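Local coordinates for anti-sigma-factor antagonist (stas) domain protein (Moorella thermoacetica, PDB 3ZXN) that is an RsbS-type STAS-domain protein, probably a scaffold component of a bacterial stressosome adapted to control secondary-messenger signalling, at residues Leu74-Ala86 with Met101-Leu114. The protein carries 1 engineered substitution. Numbering follows the deposited sequence. Where two conformers were deposited one is given.
Sequences LGLPFVLTGIKPA and MATALNLQKGLDKL
With chi1 at 75°, Met101 sets CG between its backbone N and carbonyl carbon, and a bend at chi3 (-71°) carries CE obliquely to the Phe78 ring, 3.3 Å from CE2; the methyl also touches Leu80 CB. In the conformer given, Val79 holds CG1 over Gly110 of the helix and CG2 toward the neighbouring strand, near Ala104 CB, though the placing of these branches is less certain. Between these side chains the strands 78-81 and 102-104 run parallel. Leu80 is bonded through both its backbone N and its O: the N donates to Ala102 O (3.1 Å) and the O accepts from Ala104 N. Gly82 N continues the ladder to Ala104 O. At the other end the strands splay, and a water takes the N-H of Ala102 and donates to Phe78 O, 2.7 Å away. This is the edge of the STAS-domain sheet: helix 85-93 makes the beta-alpha-beta crossover between the two strands, and helix 107-118 then turns back nearly antiparallel to strand 78-81 over the face bearing Val79 and Thr81. Asn106 is the N-cap of helix 107-118; its OD1 accepts from Lys109 N at 2.9 Å. Thr81 directs CG2 to Gly110 CA (3.9 Å), where the lack of a side chain permits the close approach, while OG1 hydrogen-bonds to Asp49 OD2 on strand 45-49. An alanine at Thr81 lacks both branches and would probably leave Asp49 without this hydroxyl and open a gap beside Gly110. Farther along, Leu114 lies against the start of the strand, with CD2 3.8 Å from Pro77 CB.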
loop_
_atom_site.group_PDB
_atom_site.type_symbol
_atom_site.label_atom_id
_atom_site.label_comp_id
_atom_site.label_asym_id
_atom_site.label_seq_id
_atom_site.Cartn_x
_atom_site.Cartn_y
_atom_site.Cartn_z
ATOM N N LEU A 74 -9.977 1.031 9.795
ATOM C CA LEU A 74 -10.030 -0.376 10.150
ATOM C C LEU A 74 -9.063 -0.737 11.283
ATOM O O LEU A 74 -9.071 -1.854 11.775
ATOM C CB LEU A 74 -9.739 -1.236 8.919
ATOM C CG LEU A 74 -10.805 -1.220 7.826
ATOM C CD1 LEU A 74 -10.297 -1.889 6.548
ATOM C CD2 LEU A 74 -12.088 -1.885 8.330
ATOM N N GLY A 75 -8.238 0.213 11.695
ATOM C CA GLY A 75 -7.225 -0.047 12.698
ATOM C C GLY A 75 -6.143 -0.969 12.159
ATOM O O GLY A 75 -5.478 -1.676 12.918
ATOM N N LEU A 76 -5.973 -0.970 10.839
ATOM C CA LEU A 76 -4.988 -1.844 10.200
ATOM C C LEU A 76 -3.695 -1.082 9.920
ATOM O O LEU A 76 -3.676 -0.161 9.108
ATOM C CB LEU A 76 -5.566 -2.420 8.900
ATOM C CG LEU A 76 -4.707 -3.409 8.107
ATOM C CD1 LEU A 76 -4.529 -4.742 8.857
ATOM C CD2 LEU A 76 -5.329 -3.642 6.739
ATOM N N PRO A 77 -2.603 -1.443 10.617
ATOM C CA PRO A 77 -1.323 -0.808 10.287
ATOM C C PRO A 77 -0.990 -0.921 8.796
ATOM O O PRO A 77 -1.154 -1.983 8.214
ATOM C CB PRO A 77 -0.310 -1.626 11.120
ATOM C CG PRO A 77 -1.097 -2.039 12.329
ATOM C CD PRO A 77 -2.503 -2.307 11.809
ATOM N N PHE A 78 -0.486 0.157 8.204
ATOM C CA PHE A 78 -0.273 0.206 6.766
ATOM C C PHE A 78 1.060 0.878 6.464
ATOM O O PHE A 78 1.325 1.950 6.982
ATOM C CB PHE A 78 -1.421 1.012 6.112
ATOM C CG PHE A 78 -1.206 1.329 4.657
ATOM C CD1 PHE A 78 -0.925 0.329 3.743
ATOM C CD2 PHE A 78 -1.329 2.628 4.190
ATOM C CE1 PHE A 78 -0.740 0.627 2.389
ATOM C CE2 PHE A 78 -1.159 2.920 2.841
ATOM C CZ PHE A 78 -0.860 1.920 1.945
ATOM N N VAL A 79 1.893 0.238 5.642
ATOM C CA VAL A 79 3.142 0.851 5.203
ATOM C C VAL A 79 3.255 0.803 3.676
ATOM O O VAL A 79 2.948 -0.207 3.046
ATOM C CB VAL A 79 4.391 0.217 5.910
ATOM C CG1 VAL A 79 4.513 -1.249 5.580
ATOM C CG2 VAL A 79 5.678 0.976 5.556
ATOM N N LEU A 80 3.664 1.930 3.092
ATOM C CA LEU A 80 3.843 2.059 1.652
ATOM C C LEU A 80 5.346 2.035 1.393
ATOM O O LEU A 80 6.088 2.726 2.087
ATOM C CB LEU A 80 3.264 3.393 1.161
ATOM C CG LEU A 80 3.278 3.660 -0.345
ATOM C CD1 LEU A 80 2.340 2.693 -1.076
ATOM C CD2 LEU A 80 2.906 5.116 -0.653
ATOM N N THR A 81 5.782 1.227 0.426
ATOM C CA THR A 81 7.211 0.993 0.217
ATOM C C THR A 81 7.635 1.155 -1.245
ATOM O O THR A 81 6.802 1.091 -2.157
ATOM C CB THR A 81 7.665 -0.428 0.736
ATOM O OG1 THR A 81 7.139 -1.458 -0.104
ATOM C CG2 THR A 81 7.206 -0.681 2.172
ATOM N N GLY A 82 8.941 1.364 -1.454
ATOM C CA GLY A 82 9.520 1.464 -2.789
ATOM C C GLY A 82 9.210 2.781 -3.490
ATOM O O GLY A 82 8.810 2.787 -4.648
ATOM N N ILE A 83 9.392 3.892 -2.779
ATOM C CA ILE A 83 9.039 5.225 -3.270
ATOM C C ILE A 83 10.283 6.066 -3.592
ATOM O O ILE A 83 10.930 6.617 -2.693
ATOM C CB ILE A 83 8.238 6.009 -2.224
ATOM C CG1 ILE A 83 7.029 5.194 -1.748
ATOM C CG2 ILE A 83 7.820 7.371 -2.786
ATOM C CD1 ILE A 83 6.371 5.765 -0.511
ATOM N N LYS A 84 10.601 6.181 -4.872
ATOM C CA LYS A 84 11.750 6.977 -5.282
ATOM C C LYS A 84 11.421 8.454 -5.128
ATOM O O LYS A 84 10.246 8.834 -5.149
ATOM C CB LYS A 84 12.152 6.651 -6.723
ATOM C CG LYS A 84 11.072 6.948 -7.762
ATOM C CD LYS A 84 11.529 6.459 -9.129
ATOM C CE LYS A 84 10.534 6.813 -10.215
ATOM N NZ LYS A 84 11.012 6.367 -11.553
ATOM N N PRO A 85 12.460 9.293 -4.965
ATOM C CA PRO A 85 12.295 10.740 -4.791
ATOM C C PRO A 85 11.286 11.380 -5.753
ATOM O O PRO A 85 10.422 12.130 -5.311
ATOM C CB PRO A 85 13.706 11.278 -5.050
ATOM C CG PRO A 85 14.600 10.178 -4.527
ATOM C CD PRO A 85 13.877 8.880 -4.853
ATOM N N ALA A 86 11.381 11.093 -7.045
ATOM C CA ALA A 86 10.501 11.757 -8.007
ATOM C C ALA A 86 9.037 11.404 -7.739
ATOM O O ALA A 86 8.138 12.234 -7.890
ATOM C CB ALA A 86 10.894 11.388 -9.428
ATOM N N MET A 101 2.572 9.308 7.240
ATOM C CA MET A 101 2.263 7.885 7.150
ATOM C C MET A 101 3.528 7.032 7.209
ATOM O O MET A 101 4.631 7.538 7.005
ATOM C CB MET A 101 1.447 7.571 5.900
ATOM C CG MET A 101 2.222 7.591 4.614
ATOM S SD MET A 101 1.164 7.191 3.196
ATOM C CE MET A 101 0.854 5.457 3.439
ATOM N N ALA A 102 3.354 5.750 7.504
ATOM C CA ALA A 102 4.482 4.825 7.562
ATOM C C ALA A 102 4.933 4.481 6.143
ATOM O O ALA A 102 4.151 3.994 5.328
ATOM C CB ALA A 102 4.096 3.569 8.322
ATOM N N THR A 103 6.194 4.767 5.832
ATOM C CA THR A 103 6.755 4.348 4.560
ATOM C C THR A 103 8.070 3.586 4.843
ATOM O O THR A 103 8.694 3.794 5.878
ATOM C CB THR A 103 6.994 5.533 3.578
ATOM O OG1 THR A 103 7.944 6.451 4.130
ATOM C CG2 THR A 103 5.670 6.299 3.249
ATOM N N ALA A 104 8.448 2.690 3.941
ATOM C CA ALA A 104 9.713 1.955 4.073
ATOM C C ALA A 104 10.366 1.739 2.702
ATOM O O ALA A 104 9.755 1.967 1.657
ATOM C CB ALA A 104 9.528 0.641 4.840
ATOM N N LEU A 105 11.633 1.341 2.704
ATOM C CA LEU A 105 12.399 1.296 1.468
ATOM C C LEU A 105 11.945 0.162 0.555
ATOM O O LEU A 105 11.920 0.299 -0.654
ATOM C CB LEU A 105 13.903 1.117 1.793
ATOM C CG LEU A 105 14.827 1.065 0.574
ATOM C CD1 LEU A 105 14.678 2.343 -0.252
ATOM C CD2 LEU A 105 16.309 0.816 0.992
ATOM N N ASN A 106 11.605 -0.969 1.157
ATOM C CA ASN A 106 11.258 -2.163 0.411
ATOM C C ASN A 106 10.372 -3.046 1.269
ATOM O O ASN A 106 10.036 -2.688 2.399
ATOM C CB ASN A 106 12.524 -2.920 -0.001
ATOM C CG ASN A 106 13.389 -3.281 1.177
ATOM O OD1 ASN A 106 12.905 -3.777 2.189
ATOM N ND2 ASN A 106 14.682 -3.004 1.064
ATOM N N LEU A 107 10.014 -4.208 0.740
ATOM C CA LEU A 107 9.096 -5.097 1.443
ATOM C C LEU A 107 9.657 -5.607 2.764
ATOM O O LEU A 107 8.909 -5.780 3.730
ATOM C CB LEU A 107 8.669 -6.280 0.565
ATOM C CG LEU A 107 7.679 -6.036 -0.571
ATOM C CD1 LEU A 107 7.175 -7.383 -1.075
ATOM C CD2 LEU A 107 6.513 -5.159 -0.111
ATOM N N GLN A 108 10.967 -5.855 2.817
ATOM C CA GLN A 108 11.554 -6.373 4.056
ATOM C C GLN A 108 11.447 -5.325 5.168
ATOM O O GLN A 108 10.990 -5.615 6.278
ATOM C CB GLN A 108 13.024 -6.793 3.851
ATOM C CG GLN A 108 13.673 -7.319 5.122
ATOM C CD GLN A 108 13.115 -8.682 5.544
ATOM O OE1 GLN A 108 12.986 -9.592 4.726
ATOM N NE2 GLN A 108 12.768 -8.814 6.818
ATOM N N LYS A 109 11.901 -4.114 4.860
ATOM C CA LYS A 109 11.846 -2.976 5.773
ATOM C C LYS A 109 10.391 -2.671 6.163
ATOM O O LYS A 109 10.106 -2.280 7.296
ATOM C CB LYS A 109 12.437 -1.742 5.080
ATOM C CG LYS A 109 13.896 -1.922 4.658
ATOM C CD LYS A 109 14.804 -1.339 5.668
ATOM C CE LYS A 109 16.234 -1.260 5.119
ATOM N NZ LYS A 109 17.074 -0.452 6.020
ATOM N N GLY A 110 9.492 -2.846 5.206
ATOM C CA GLY A 110 8.067 -2.621 5.433
ATOM C C GLY A 110 7.534 -3.599 6.459
ATOM O O GLY A 110 6.966 -3.204 7.476
ATOM N N LEU A 111 7.737 -4.887 6.200
ATOM C CA LEU A 111 7.364 -5.910 7.170
ATOM C C LEU A 111 7.992 -5.683 8.551
ATOM O O LEU A 111 7.305 -5.768 9.567
ATOM C CB LEU A 111 7.713 -7.300 6.649
ATOM C CG LEU A 111 6.799 -7.795 5.537
ATOM C CD1 LEU A 111 7.432 -9.013 4.831
ATOM C CD2 LEU A 111 5.403 -8.109 6.103
ATOM N N ASP A 112 9.288 -5.374 8.593
ATOM C CA ASP A 112 9.949 -5.151 9.883
ATOM C C ASP A 112 9.345 -3.949 10.630
ATOM O O ASP A 112 9.159 -3.983 11.849
ATOM C CB ASP A 112 11.467 -4.989 9.714
ATOM C CG ASP A 112 12.156 -6.309 9.337
ATOM O OD1 ASP A 112 11.605 -7.385 9.641
ATOM O OD2 ASP A 112 13.231 -6.273 8.719
ATOM N N LYS A 113 9.025 -2.893 9.896
ATOM C CA LYS A 113 8.475 -1.701 10.532
ATOM C C LYS A 113 7.160 -2.023 11.238
ATOM O O LYS A 113 6.931 -1.611 12.370
ATOM C CB LYS A 113 8.277 -0.585 9.499
ATOM C CG LYS A 113 7.795 0.744 10.082
ATOM C CD LYS A 113 7.706 1.810 8.987
ATOM C CE LYS A 113 7.426 3.207 9.546
ATOM N NZ LYS A 113 8.585 3.769 10.304
ATOM N N LEU A 114 6.302 -2.776 10.567
ATOM C CA LEU A 114 5.009 -3.119 11.132
ATOM C C LEU A 114 5.165 -3.987 12.377
ATOM O O LEU A 114 4.474 -3.784 13.367
ATOM C CB LEU A 114 4.129 -3.803 10.085
ATOM C CG LEU A 114 3.601 -2.798 9.056
ATOM C CD1 LEU A 114 2.360 -3.305 8.312
ATOM C CD2 LEU A 114 3.277 -1.495 9.765
HETATM O O HOH W 1 0.696 4.482 7.829
HETATM O O HOH W 2 10.711 3.990 -0.336
#